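Local structure of glucokinase (Leishmania braziliensis MHOM/BR/75/M2904, 6EDI) at residues E24-T29 against D89-H94; G39-V44 against F56-Q61; S65-I70 against N400-L405; S105-V110 against V144-K149. The protein probably phosphorylates glucose at the expense of ATP, as a glucokinase of the actin-like ATPase superfamily, and is crystallised here as a dimer in the open conformation. All coordinates share one frame; numbering follows the deposited sequence.

Contact 1: E24-T29 against D89-H94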
loop_
_atom_site.group_PDB
_atom_site.type_symbol
_atom_site.label_atom_id
_atom_site.label_comp_id
_atom_site.label_asym_id
_atom_site.label_seq_id
_atom_site.Cartn_x
_atom_site.Cartn_y
_atom_site.Cartn_z
ATOM N N GLU A 24 -26.532 -17.277 26.480
ATOM C CA GLU A 24 -26.723 -17.879 27.794
ATOM C C GLU A 24 -25.712 -19.003 28.046
ATOM O O GLU A 24 -25.392 -19.311 29.198
ATOM C CB GLU A 24 -28.165 -18.384 27.948
ATOM C CG GLU A 24 -29.248 -17.323 27.692
ATOM C CD GLU A 24 -29.395 -16.935 26.211
ATOM O OE1 GLU A 24 -29.317 -17.830 25.336
ATOM O OE2 GLU A 24 -29.569 -15.730 25.926
ATOM N N GLN A 25 -25.195 -19.596 26.972
ATOM C CA GLN A 25 -24.264 -20.724 27.076
ATOM C C GLN A 25 -22.798 -20.295 27.124
ATOM O O GLN A 25 -21.921 -21.152 27.116
ATOM C CB GLN A 25 -24.409 -21.676 25.884
ATOM C CG GLN A 25 -25.761 -22.346 25.690
ATOM C CD GLN A 25 -25.832 -23.066 24.346
ATOM O OE1 GLN A 25 -25.631 -22.455 23.284
ATOM N NE2 GLN A 25 -26.095 -24.373 24.384
ATOM N N LEU A 26 -22.532 -18.991 27.153
ATOM C CA LEU A 26 -21.148 -18.494 27.068
ATOM C C LEU A 26 -20.236 -18.985 28.197
ATOM O O LEU A 26 -19.233 -19.650 27.941
ATOM C CB LEU A 26 -21.089 -16.963 26.936
ATOM C CG LEU A 26 -19.701 -16.313 26.882
ATOM C CD1 LEU A 26 -18.882 -16.846 25.722
ATOM C CD2 LEU A 26 -19.799 -14.797 26.801
ATOM N N ALA A 27 -20.572 -18.660 29.440
ATOM C CA ALA A 27 -19.698 -19.034 30.553
ATOM C C ALA A 27 -19.569 -20.551 30.631
ATOM O O ALA A 27 -18.497 -21.091 30.875
ATOM C CB ALA A 27 -20.238 -18.482 31.842
ATOM N N LEU A 28 -20.691 -21.226 30.424
ATOM C CA LEU A 28 -20.750 -22.677 30.338
ATOM C C LEU A 28 -19.728 -23.248 29.347
ATOM O O LEU A 28 -19.096 -24.284 29.595
ATOM C CB LEU A 28 -22.172 -23.052 29.927
ATOM C CG LEU A 28 -22.638 -24.415 29.433
ATOM C CD1 LEU A 28 -24.164 -24.485 29.600
ATOM C CD2 LEU A 28 -22.260 -24.670 27.979
ATOM N N THR A 29 -19.595 -22.568 28.216
ATOM C CA THR A 29 -18.688 -22.969 27.153
ATOM C C THR A 29 -17.253 -22.644 27.549
ATOM O O THR A 29 -16.342 -23.452 27.341
ATOM C CB THR A 29 -19.074 -22.261 25.851
ATOM O OG1 THR A 29 -20.300 -22.821 25.364
ATOM C CG2 THR A 29 -17.993 -22.414 24.780
ATOM N N ASP A 89 -22.108 -5.081 25.986
ATOM C CA ASP A 89 -22.567 -5.050 27.370
ATOM C C ASP A 89 -23.275 -6.354 27.784
ATOM O O ASP A 89 -23.040 -6.858 28.882
ATOM C CB ASP A 89 -23.438 -3.825 27.646
ATOM C CG ASP A 89 -23.542 -3.519 29.125
ATOM O OD1 ASP A 89 -22.588 -2.920 29.670
ATOM O OD2 ASP A 89 -24.562 -3.892 29.746
ATOM N N GLU A 90 -24.112 -6.917 26.913
ATOM C CA GLU A 90 -24.733 -8.213 27.215
ATOM C C GLU A 90 -23.701 -9.325 27.417
ATOM O O GLU A 90 -23.900 -10.221 28.237
ATOM C CB GLU A 90 -25.726 -8.636 26.127
ATOM C CG GLU A 90 -26.903 -7.705 25.937
ATOM C CD GLU A 90 -28.191 -8.450 25.633
ATOM O OE1 GLU A 90 -28.372 -8.917 24.487
ATOM O OE2 GLU A 90 -29.024 -8.571 26.555
ATOM N N VAL A 91 -22.608 -9.281 26.658
ATOM C CA VAL A 91 -21.552 -10.284 26.800
ATOM C C VAL A 91 -20.840 -10.073 28.126
ATOM O O VAL A 91 -20.596 -11.021 28.888
ATOM C CB VAL A 91 -20.525 -10.195 25.653
ATOM C CG1 VAL A 91 -19.319 -11.097 25.932
ATOM C CG2 VAL A 91 -21.169 -10.566 24.330
ATOM N N LEU A 92 -20.532 -8.811 28.398
ATOM C CA LEU A 92 -19.799 -8.431 29.591
ATOM C C LEU A 92 -20.622 -8.700 30.860
ATOM O O LEU A 92 -20.130 -9.323 31.793
ATOM C CB LEU A 92 -19.363 -6.967 29.487
ATOM C CG LEU A 92 -17.992 -6.590 30.052
ATOM C CD1 LEU A 92 -17.170 -7.827 30.379
ATOM C CD2 LEU A 92 -17.236 -5.687 29.088
ATOM N N GLN A 93 -21.882 -8.267 30.878
ATOM C CA GLN A 93 -22.753 -8.532 32.024
ATOM C C GLN A 93 -22.978 -10.034 32.218
ATOM O O GLN A 93 -23.145 -10.501 33.347
ATOM C CB GLN A 93 -24.096 -7.789 31.905
ATOM C CG GLN A 93 -23.992 -6.256 31.731
ATOM C CD GLN A 93 -23.037 -5.566 32.705
ATOM O OE1 GLN A 93 -22.222 -4.728 32.303
ATOM N NE2 GLN A 93 -23.146 -5.896 33.990
ATOM N N HIS A 94 -22.964 -10.799 31.130
ATOM C CA HIS A 94 -23.133 -12.248 31.243
ATOM C C HIS A 94 -21.917 -12.892 31.887
ATOM O O HIS A 94 -22.053 -13.826 32.676
ATOM C CB HIS A 94 -23.366 -12.906 29.884
ATOM C CG HIS A 94 -23.281 -14.403 29.918
ATOM N ND1 HIS A 94 -24.376 -15.202 30.163
ATOM C CD2 HIS A 94 -22.233 -15.243 29.744
ATOM C CE1 HIS A 94 -24.008 -16.471 30.136
ATOM N NE2 HIS A 94 -22.712 -16.525 29.885
#
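The start of helix 26-32 lies beside the middle of helix 84-98, and the backbones come nearest at E24 and H94, whose CA atoms are 7.5 Å apart. H94 carries the contact. Its CG is anti to the backbone N (chi1 169°), which sends the imidazole across to the other segment. There NE2 accepts a hydrogen bond from A27 N at 3.1 Å. The bond is fairly straight, 159° at the hydrogen, and the donor lies in the ring plane. NE2 as acceptor carries no proton, so the ring is probably neutral with its proton on ND1; the positive end of helix 26-32 would favour the same state. The ring is also bordered at its edge by E24 O, 3.3 Å from H94 CE1. L26 packs obliquely against the ring, with its CB 3.4 Å from H94 NE2. Further out, L26 CD2 meets V91 CG1 at 3.8 Å, the two side chains crossing at about a right angle. Within the first segment, Q25 O receives two donors, T29 N and T29 OG1, the hydroxyl from above the carbonyl plane. Both L26 and V91 reach down to F56 of strand 51-58. This is helix-on-sheet packing: helices 26-32 and 84-98 meet over one face of the six-stranded mixed sheet, in a fold of the actin-like type, joined by a histidine that takes a helix-start N-H.

Contact 2: G39-V44 against F56-Q61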
loop_
_atom_site.group_PDB
_atom_site.type_symbol
_atom_site.label_atom_id
_atom_site.label_comp_id
_atom_site.label_asym_id
_atom_site.label_seq_id
_atom_site.Cartn_x
_atom_site.Cartn_y
_atom_site.Cartn_z
ATOM N N GLY A 39 -3.681 -18.704 28.594
ATOM C CA GLY A 39 -3.242 -18.060 27.364
ATOM C C GLY A 39 -3.931 -16.743 27.076
ATOM O O GLY A 39 -4.946 -16.411 27.701
ATOM N N PRO A 40 -3.389 -15.984 26.110
ATOM C CA PRO A 40 -3.990 -14.709 25.721
ATOM C C PRO A 40 -5.373 -14.961 25.143
ATOM O O PRO A 40 -5.614 -16.016 24.562
ATOM C CB PRO A 40 -3.073 -14.213 24.597
ATOM C CG PRO A 40 -1.849 -15.121 24.614
ATOM C CD PRO A 40 -2.340 -16.415 25.172
ATOM N N ILE A 41 -6.271 -14.002 25.308
ATOM C CA ILE A 41 -7.580 -14.086 24.688
ATOM C C ILE A 41 -7.731 -12.929 23.707
ATOM O O ILE A 41 -7.498 -11.776 24.061
ATOM C CB ILE A 41 -8.709 -14.017 25.729
ATOM C CG1 ILE A 41 -8.614 -15.190 26.712
ATOM C CG2 ILE A 41 -10.073 -13.992 25.031
ATOM C CD1 ILE A 41 -8.886 -16.550 26.076
ATOM N N TYR A 42 -8.134 -13.240 22.475
ATOM C CA TYR A 42 -8.356 -12.217 21.459
ATOM C C TYR A 42 -9.873 -12.062 21.206
ATOM O O TYR A 42 -10.555 -13.016 20.826
ATOM C CB TYR A 42 -7.573 -12.559 20.180
ATOM C CG TYR A 42 -6.090 -12.858 20.422
ATOM C CD1 TYR A 42 -5.143 -11.843 20.391
ATOM C CD2 TYR A 42 -5.650 -14.155 20.676
ATOM C CE1 TYR A 42 -3.798 -12.107 20.613
ATOM C CE2 TYR A 42 -4.311 -14.435 20.907
ATOM C CZ TYR A 42 -3.388 -13.408 20.869
ATOM O OH TYR A 42 -2.059 -13.689 21.089
ATOM N N VAL A 43 -10.396 -10.868 21.480
ATOM C CA VAL A 43 -11.820 -10.596 21.305
ATOM C C VAL A 43 -12.083 -10.373 19.821
ATOM O O VAL A 43 -11.337 -9.639 19.146
ATOM C CB VAL A 43 -12.295 -9.412 22.162
ATOM C CG1 VAL A 43 -13.631 -8.884 21.670
ATOM C CG2 VAL A 43 -12.419 -9.848 23.631
ATOM N N VAL A 44 -13.104 -11.055 19.316
ATOM C CA VAL A 44 -13.411 -11.033 17.898
ATOM C C VAL A 44 -14.856 -10.623 17.702
ATOM O O VAL A 44 -15.734 -10.913 18.535
ATOM C CB VAL A 44 -13.156 -12.411 17.204
ATOM C CG1 VAL A 44 -11.805 -12.931 17.557
ATOM C CG2 VAL A 44 -14.217 -13.433 17.587
ATOM N N PHE A 56 -14.647 -14.803 21.218
ATOM C CA PHE A 56 -13.296 -14.888 21.749
ATOM C C PHE A 56 -12.520 -15.913 20.955
ATOM O O PHE A 56 -13.081 -16.906 20.488
ATOM C CB PHE A 56 -13.354 -15.305 23.222
ATOM C CG PHE A 56 -14.143 -14.373 24.066
ATOM C CD1 PHE A 56 -13.561 -13.228 24.578
ATOM C CD2 PHE A 56 -15.490 -14.620 24.313
ATOM C CE1 PHE A 56 -14.297 -12.344 25.346
ATOM C CE2 PHE A 56 -16.242 -13.752 25.079
ATOM C CZ PHE A 56 -15.652 -12.614 25.601
ATOM N N SER A 57 -11.225 -15.673 20.798
ATOM C CA SER A 57 -10.378 -16.601 20.068
ATOM C C SER A 57 -9.085 -16.814 20.835
ATOM O O SER A 57 -8.676 -15.971 21.632
ATOM C CB SER A 57 -10.042 -16.050 18.684
ATOM O OG SER A 57 -9.362 -14.818 18.818
ATOM N N GLN A 58 -8.442 -17.946 20.590
ATOM C CA GLN A 58 -7.124 -18.182 21.152
ATOM C C GLN A 58 -6.420 -19.170 20.245
ATOM O O GLN A 58 -7.062 -19.821 19.419
ATOM C CB GLN A 58 -7.259 -18.757 22.562
ATOM C CG GLN A 58 -8.140 -19.988 22.600
ATOM C CD GLN A 58 -8.102 -20.704 23.932
ATOM O OE1 GLN A 58 -8.565 -21.839 24.045
ATOM N NE2 GLN A 58 -7.542 -20.050 24.952
ATOM N N ALA A 59 -5.101 -19.261 20.377
ATOM C CA ALA A 59 -4.341 -20.305 19.705
ATOM C C ALA A 59 -4.071 -21.485 20.648
ATOM O O ALA A 59 -4.802 -21.715 21.611
ATOM C CB ALA A 59 -3.030 -19.745 19.182
ATOM N N SER A 60 -3.015 -22.232 20.337
ATOM C CA SER A 60 -2.476 -23.300 21.183
ATOM C C SER A 60 -1.120 -23.656 20.568
ATOM O O SER A 60 -1.020 -23.801 19.353
ATOM C CB SER A 60 -3.396 -24.527 21.204
ATOM O OG SER A 60 -4.691 -24.212 21.681
ATOM N N GLN A 61 -0.076 -23.785 21.386
ATOM C CA GLN A 61 1.292 -23.883 20.850
ATOM C C GLN A 61 1.667 -25.225 20.203
ATOM O O GLN A 61 1.905 -26.223 20.894
ATOM C CB GLN A 61 2.333 -23.470 21.907
ATOM C CG GLN A 61 3.792 -23.881 21.610
ATOM C CD GLN A 61 4.343 -23.331 20.297
ATOM O OE1 GLN A 61 3.802 -22.383 19.723
ATOM N NE2 GLN A 61 5.429 -23.932 19.817
HETATM O O HOH W 1 -4.001 -17.814 22.634
#
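F56 opens the second segment and pairs with V43 as an antiparallel non-hydrogen-bonded pair. Its CG is anti to the carbonyl carbon. This lays the ring alongside V43, with V43 CG2 3.6 Å from F56 CE1. I41 CG2 comes obliquely from the other side of the ring plane, 3.6 Å from F56 CD1. F106 meets the F56 ring edge-to-face. S57 follows on the other face of the sheet, in a hydrogen-bonded pair with Y42. Y42 N gives S57 O an almost straight bond, 2.9 Å and 174° at the hydrogen. In return S57 N donates to Y42 O at 2.7 Å, with a more bent 142°. S57 OG sits between its backbone N and carbonyl carbon (chi1 60°), and from there it gives Y42 O a second bond of 3.0 Å, from above the carbonyl plane. Two donors of one residue thus hold a single carbonyl. The hydroxyl also touches Y42 CB and V44 CG1, the latter 3.3 Å from S57 OG. Q58 runs side by side with I41, and its NE2 bonds to S35 O. At A59 the strands have parted, and a water bridges them: it donates to P40 O at 3.1 Å and accepts from A59 N at 2.9 Å. Helix 399-409 covers the Y42 and S57 face. The pairing forms the open end of the hairpin 41-48/51-58, whose glycine-rich turn matches the phosphate-1 motif that holds ATP phosphates in actin-like relatives.

Contact 3: S65-I70 against N400-L405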
loop_
_atom_site.group_PDB
_atom_site.type_symbol
_atom_site.label_atom_id
_atom_site.label_comp_id
_atom_site.label_asym_id
_atom_site.label_seq_id
_atom_site.Cartn_x
_atom_site.Cartn_y
_atom_site.Cartn_z
ATOM N N SER A 65 -0.980 -25.182 15.040
ATOM C CA SER A 65 -1.418 -24.413 16.209
ATOM C C SER A 65 -2.811 -24.747 16.734
ATOM O O SER A 65 -3.030 -24.766 17.946
ATOM C CB SER A 65 -1.288 -22.907 15.961
ATOM O OG SER A 65 -2.003 -22.147 16.923
ATOM N N GLY A 66 -3.746 -25.032 15.838
ATOM C CA GLY A 66 -5.130 -25.141 16.247
ATOM C C GLY A 66 -5.599 -23.770 16.695
ATOM O O GLY A 66 -5.047 -23.169 17.617
ATOM N N LEU A 67 -6.609 -23.248 16.017
ATOM C CA LEU A 67 -7.150 -21.960 16.394
ATOM C C LEU A 67 -8.569 -22.248 16.820
ATOM O O LEU A 67 -9.239 -23.043 16.169
ATOM C CB LEU A 67 -7.115 -21.002 15.205
ATOM C CG LEU A 67 -5.713 -20.581 14.744
ATOM C CD1 LEU A 67 -5.761 -19.888 13.398
ATOM C CD2 LEU A 67 -5.070 -19.681 15.776
ATOM N N HIS A 68 -9.010 -21.641 17.918
ATOM C CA HIS A 68 -10.370 -21.855 18.403
ATOM C C HIS A 68 -11.117 -20.527 18.481
ATOM O O HIS A 68 -10.562 -19.509 18.900
ATOM C CB HIS A 68 -10.368 -22.551 19.776
ATOM C CG HIS A 68 -9.814 -23.942 19.752
ATOM N ND1 HIS A 68 -9.031 -24.449 20.766
ATOM C CD2 HIS A 68 -9.932 -24.934 18.837
ATOM C CE1 HIS A 68 -8.681 -25.690 20.472
ATOM N NE2 HIS A 68 -9.216 -26.008 19.308
ATOM N N ILE A 69 -12.380 -20.543 18.064
ATOM C CA ILE A 69 -13.237 -19.376 18.192
ATOM C C ILE A 69 -14.568 -19.820 18.784
ATOM O O ILE A 69 -15.077 -20.895 18.469
ATOM C CB ILE A 69 -13.467 -18.658 16.836
ATOM C CG1 ILE A 69 -12.128 -18.333 16.165
ATOM C CG2 ILE A 69 -14.262 -17.374 17.020
ATOM C CD1 ILE A 69 -12.242 -17.664 14.779
ATOM N N ILE A 70 -15.091 -18.999 19.685
ATOM C CA ILE A 70 -16.448 -19.163 20.175
ATOM C C ILE A 70 -17.141 -17.836 19.956
ATOM O O ILE A 70 -16.593 -16.805 20.304
ATOM C CB ILE A 70 -16.470 -19.446 21.675
ATOM C CG1 ILE A 70 -15.814 -20.777 21.987
ATOM C CG2 ILE A 70 -17.911 -19.458 22.175
ATOM C CD1 ILE A 70 -16.439 -21.939 21.310
ATOM N N ASN A 400 -12.694 -13.697 8.755
ATOM C CA ASN A 400 -12.741 -12.383 9.369
ATOM C C ASN A 400 -12.661 -12.458 10.894
ATOM O O ASN A 400 -12.007 -11.644 11.518
ATOM C CB ASN A 400 -13.970 -11.600 8.909
ATOM C CG ASN A 400 -13.881 -11.179 7.456
ATOM O OD1 ASN A 400 -12.879 -11.434 6.778
ATOM N ND2 ASN A 400 -14.937 -10.537 6.965
ATOM N N LEU A 401 -13.340 -13.424 11.494
ATOM C CA LEU A 401 -13.181 -13.636 12.929
ATOM C C LEU A 401 -11.714 -13.941 13.286
ATOM O O LEU A 401 -11.142 -13.326 14.200
ATOM C CB LEU A 401 -14.128 -14.729 13.427
ATOM C CG LEU A 401 -15.597 -14.313 13.358
ATOM C CD1 LEU A 401 -16.525 -15.365 13.965
ATOM C CD2 LEU A 401 -15.811 -12.985 14.061
ATOM N N LEU A 402 -11.110 -14.874 12.556
ATOM C CA LEU A 402 -9.700 -15.208 12.742
ATOM C C LEU A 402 -8.799 -13.979 12.631
ATOM O O LEU A 402 -7.807 -13.852 13.359
ATOM C CB LEU A 402 -9.264 -16.261 11.725
ATOM C CG LEU A 402 -9.740 -17.680 11.966
ATOM C CD1 LEU A 402 -9.425 -18.551 10.761
ATOM C CD2 LEU A 402 -9.060 -18.219 13.209
ATOM N N GLY A 403 -9.151 -13.080 11.718
ATOM C CA GLY A 403 -8.364 -11.881 11.495
ATOM C C GLY A 403 -8.348 -10.954 12.684
ATOM O O GLY A 403 -7.398 -10.178 12.874
ATOM N N CYS A 404 -9.405 -11.029 13.491
ATOM C CA CYS A 404 -9.419 -10.265 14.720
ATOM C C CYS A 404 -8.313 -10.797 15.635
ATOM O O CYS A 404 -7.666 -10.023 16.340
ATOM C CB CYS A 404 -10.798 -10.314 15.387
ATOM S SG CYS A 404 -12.076 -9.338 14.525
ATOM N N LEU A 405 -8.069 -12.109 15.593
ATOM C CA LEU A 405 -6.927 -12.680 16.308
ATOM C C LEU A 405 -5.610 -12.255 15.654
ATOM O O LEU A 405 -4.636 -11.891 16.341
ATOM C CB LEU A 405 -7.022 -14.214 16.368
ATOM C CG LEU A 405 -5.894 -14.987 17.077
ATOM C CD1 LEU A 405 -6.420 -16.202 17.832
ATOM C CD2 LEU A 405 -4.818 -15.431 16.094
#
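No flat group takes part across this contact: the H68 imidazole and the N400 amide have their polar partners elsewhere. H68 points away from the helix and hydrogen-bonds through NE2 to Q17 OE1, while N400 ND2 bonds to D157 OD1. What meets is wholly aliphatic. Strand 67-70 and helix 400-405 pass at 9.6 Å between axes, with an angle of 112° between their directions, so the helix lies across the strand. L67 and I69, two residues apart, present their side chains to it. L402 is the central partner. Its CD2 lies 3.6 Å from I69 CD1 and 3.7 Å from L67 CD1, so one methyl of the helix meets the tips of both strand residues. The torsions of I69 explain its reach: CG1 is anti to the carbonyl carbon and the chain is extended beyond it (chi2 178°). The end methyl therefore extends far enough for I69 CD1 to touch L401 CB as well, at 3.7 Å. L405 closes the other flank more loosely, with its CD1 4.3 Å from L67 CD2. All five residues are buried, and no hydrogen bond crosses the contact. The same helix also lies on other strands of the sheet: L401 touches V44 and L405 touches Y42 of strand 41-48, L405 touches S57 of strand 51-58, and L402 touches V16 of strand 16-20. This is a helix near the carboxyl end of the chain laid across the amino-terminal sheet, some 330 residues later in sequence, consistent with the two-lobed actin-like fold in which the chain returns to its first lobe.

Contact 4: S105-V110 against V144-K149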
loop_
_atom_site.group_PDB
_atom_site.type_symbol
_atom_site.label_atom_id
_atom_site.label_comp_id
_atom_site.label_asym_id
_atom_site.label_seq_id
_atom_site.Cartn_x
_atom_site.Cartn_y
_atom_site.Cartn_z
ATOM N N SER A 105 -10.533 -13.605 36.075
ATOM C CA SER A 105 -9.376 -14.335 35.550
ATOM C C SER A 105 -9.380 -14.392 34.017
ATOM O O SER A 105 -8.324 -14.488 33.384
ATOM C CB SER A 105 -9.295 -15.747 36.137
ATOM O OG SER A 105 -10.368 -16.557 35.690
ATOM N N PHE A 106 -10.570 -14.319 33.427
ATOM C CA PHE A 106 -10.708 -14.327 31.971
ATOM C C PHE A 106 -10.313 -12.987 31.336
ATOM O O PHE A 106 -9.446 -12.924 30.460
ATOM C CB PHE A 106 -12.148 -14.679 31.588
ATOM C CG PHE A 106 -12.330 -14.980 30.127
ATOM C CD1 PHE A 106 -11.802 -16.146 29.581
ATOM C CD2 PHE A 106 -13.035 -14.112 29.305
ATOM C CE1 PHE A 106 -11.968 -16.441 28.232
ATOM C CE2 PHE A 106 -13.212 -14.397 27.955
ATOM C CZ PHE A 106 -12.673 -15.566 27.421
ATOM N N LEU A 107 -10.959 -11.920 31.793
ATOM C CA LEU A 107 -10.814 -10.610 31.183
ATOM C C LEU A 107 -9.394 -10.067 31.309
ATOM O O LEU A 107 -8.967 -9.251 30.501
ATOM C CB LEU A 107 -11.825 -9.618 31.770
ATOM C CG LEU A 107 -13.305 -9.849 31.482
ATOM C CD1 LEU A 107 -14.165 -8.814 32.202
ATOM C CD2 LEU A 107 -13.587 -9.822 29.976
ATOM N N ARG A 108 -8.656 -10.513 32.321
ATOM C CA ARG A 108 -7.289 -10.015 32.489
ATOM C C ARG A 108 -6.367 -10.544 31.403
ATOM O O ARG A 108 -5.275 -10.020 31.213
ATOM C CB ARG A 108 -6.717 -10.399 33.851
ATOM C CG ARG A 108 -7.487 -9.849 35.028
ATOM C CD ARG A 108 -7.876 -8.383 34.863
ATOM N NE ARG A 108 -8.572 -7.917 36.061
ATOM C CZ ARG A 108 -9.852 -8.165 36.311
ATOM N NH1 ARG A 108 -10.565 -8.860 35.432
ATOM N NH2 ARG A 108 -10.415 -7.723 37.432
ATOM N N ARG A 109 -6.799 -11.589 30.702
ATOM C CA ARG A 109 -5.984 -12.171 29.641
ATOM C C ARG A 109 -6.380 -11.678 28.252
ATOM O O ARG A 109 -5.818 -12.127 27.257
ATOM C CB ARG A 109 -5.985 -13.698 29.717
ATOM C CG ARG A 109 -5.264 -14.247 30.956
ATOM C CD ARG A 109 -5.386 -15.749 31.038
ATOM N NE ARG A 109 -6.753 -16.164 31.341
ATOM C CZ ARG A 109 -7.500 -16.936 30.559
ATOM N NH1 ARG A 109 -7.017 -17.395 29.411
ATOM N NH2 ARG A 109 -8.733 -17.257 30.934
ATOM N N VAL A 110 -7.311 -10.725 28.197
ATOM C CA VAL A 110 -7.739 -10.148 26.917
ATOM C C VAL A 110 -6.579 -9.353 26.347
ATOM O O VAL A 110 -6.180 -8.336 26.904
ATOM C CB VAL A 110 -8.989 -9.236 27.051
ATOM C CG1 VAL A 110 -9.330 -8.591 25.704
ATOM C CG2 VAL A 110 -10.186 -10.028 27.547
ATOM N N VAL A 144 -13.895 -1.185 27.463
ATOM C CA VAL A 144 -12.458 -1.347 27.570
ATOM C C VAL A 144 -12.052 -2.767 27.978
ATOM O O VAL A 144 -10.968 -3.241 27.634
ATOM C CB VAL A 144 -11.878 -0.281 28.517
ATOM C CG1 VAL A 144 -11.192 -0.919 29.720
ATOM C CG2 VAL A 144 -10.966 0.610 27.757
ATOM N N GLU A 145 -12.936 -3.451 28.694
ATOM C CA GLU A 145 -12.646 -4.813 29.102
ATOM C C GLU A 145 -12.637 -5.758 27.903
ATOM O O GLU A 145 -11.975 -6.798 27.931
ATOM C CB GLU A 145 -13.667 -5.277 30.143
ATOM C CG GLU A 145 -13.783 -4.349 31.348
ATOM C CD GLU A 145 -15.024 -4.623 32.179
ATOM O OE1 GLU A 145 -16.104 -4.108 31.824
ATOM O OE2 GLU A 145 -14.923 -5.359 33.186
ATOM N N LEU A 146 -13.384 -5.411 26.855
ATOM C CA LEU A 146 -13.365 -6.214 25.631
ATOM C C LEU A 146 -12.432 -5.607 24.599
ATOM O O LEU A 146 -11.920 -6.309 23.726
ATOM C CB LEU A 146 -14.770 -6.379 25.039
ATOM C CG LEU A 146 -15.752 -7.102 25.956
ATOM C CD1 LEU A 146 -17.092 -7.330 25.281
ATOM C CD2 LEU A 146 -15.157 -8.424 26.427
ATOM N N PHE A 147 -12.202 -4.305 24.709
ATOM C CA PHE A 147 -11.348 -3.614 23.750
ATOM C C PHE A 147 -10.312 -2.761 24.458
ATOM O O PHE A 147 -10.513 -1.549 24.633
ATOM C CB PHE A 147 -12.188 -2.777 22.778
ATOM C CG PHE A 147 -13.206 -3.590 22.020
ATOM C CD1 PHE A 147 -14.479 -3.804 22.545
ATOM C CD2 PHE A 147 -12.876 -4.169 20.797
ATOM C CE1 PHE A 147 -15.412 -4.572 21.856
ATOM C CE2 PHE A 147 -13.793 -4.934 20.100
ATOM C CZ PHE A 147 -15.071 -5.137 20.629
ATOM N N PRO A 148 -9.188 -3.393 24.854
ATOM C CA PRO A 148 -8.190 -2.714 25.684
ATOM C C PRO A 148 -7.609 -1.497 24.996
ATOM O O PRO A 148 -7.407 -1.506 23.771
ATOM C CB PRO A 148 -7.107 -3.786 25.893
ATOM C CG PRO A 148 -7.823 -5.083 25.775
ATOM C CD PRO A 148 -8.869 -4.826 24.683
ATOM N N LYS A 149 -7.375 -0.459 25.791
ATOM C CA LYS A 149 -6.778 0.778 25.319
ATOM C C LYS A 149 -5.488 0.463 24.588
ATOM O O LYS A 149 -4.681 -0.319 25.077
ATOM C CB LYS A 149 -6.494 1.704 26.512
ATOM C CG LYS A 149 -5.601 2.896 26.176
ATOM C CD LYS A 149 -5.235 3.704 27.422
ATOM C CE LYS A 149 -4.155 4.747 27.121
ATOM N NZ LYS A 149 -3.803 5.572 28.325
#
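Segment 105-110 starts in helix 104-107 and makes a type I beta turn from L107 to V110, closed by V110 N to L107 O at 3.2 Å, and it faces a loop whose residues 144-146 have helical backbone angles. The CA atoms come nearest at L107 and E145, 6.4 Å apart, and next at V110 and L146. No hydrogen bond crosses, so the contact rests on side-chain packing. L107 lies obliquely over E145 and L146. Its two methyls divide the work: L107 CD2 meets L146 CD2 at 4.1 Å, and L107 CD1 lies 3.7 Å from E145 OE2. That carboxylate oxygen has a weak, long ion pair with K96. V110 is the other main partner. The side chains of V110 and P148 cross at about a right angle, with V110 CG1 3.8 Å from P148 CG. Its second methyl rests on the backbone, V110 CG2 being 3.7 Å from E145 O. Inside the first segment, R109 NE donates to S105 O at 3.1 Å, and its NH1 and NH2 bond to G39 O and W36 O, so the guanidinium grips three carbonyls. L107, E145 and L146 all pack on L92 of helix 84-98, while V110 touches V43. The contact thus lies between helix 84-98 and strands 41-48 and 110-117 of the sheet, where the loop before strand 152-156 packs on the turn that leads into strand 110-117.

All four contacts belong to the amino-terminal lobe. Contacts 2 and 3 are closest, with centres about 7 Å apart, and their strands are neighbours in one sheet; F56 N to I70 O, 2.9 Å, is a probable hydrogen bond. F56 also joins contact 2 to contact 1, its CZ lying 4.0 Å from V91 CG1, although the centres are about 17 Å apart. Contact 4 meets contact 2 through a probable bond from I41 N to R109 O, 2.7 Å. It meets contact 1 at L92, where CD1 is 3.7 Å from L107 CD1. Contacts 3 and 4 do not touch. The hairpin of contact 2 probably leads to the ATP phosphate site.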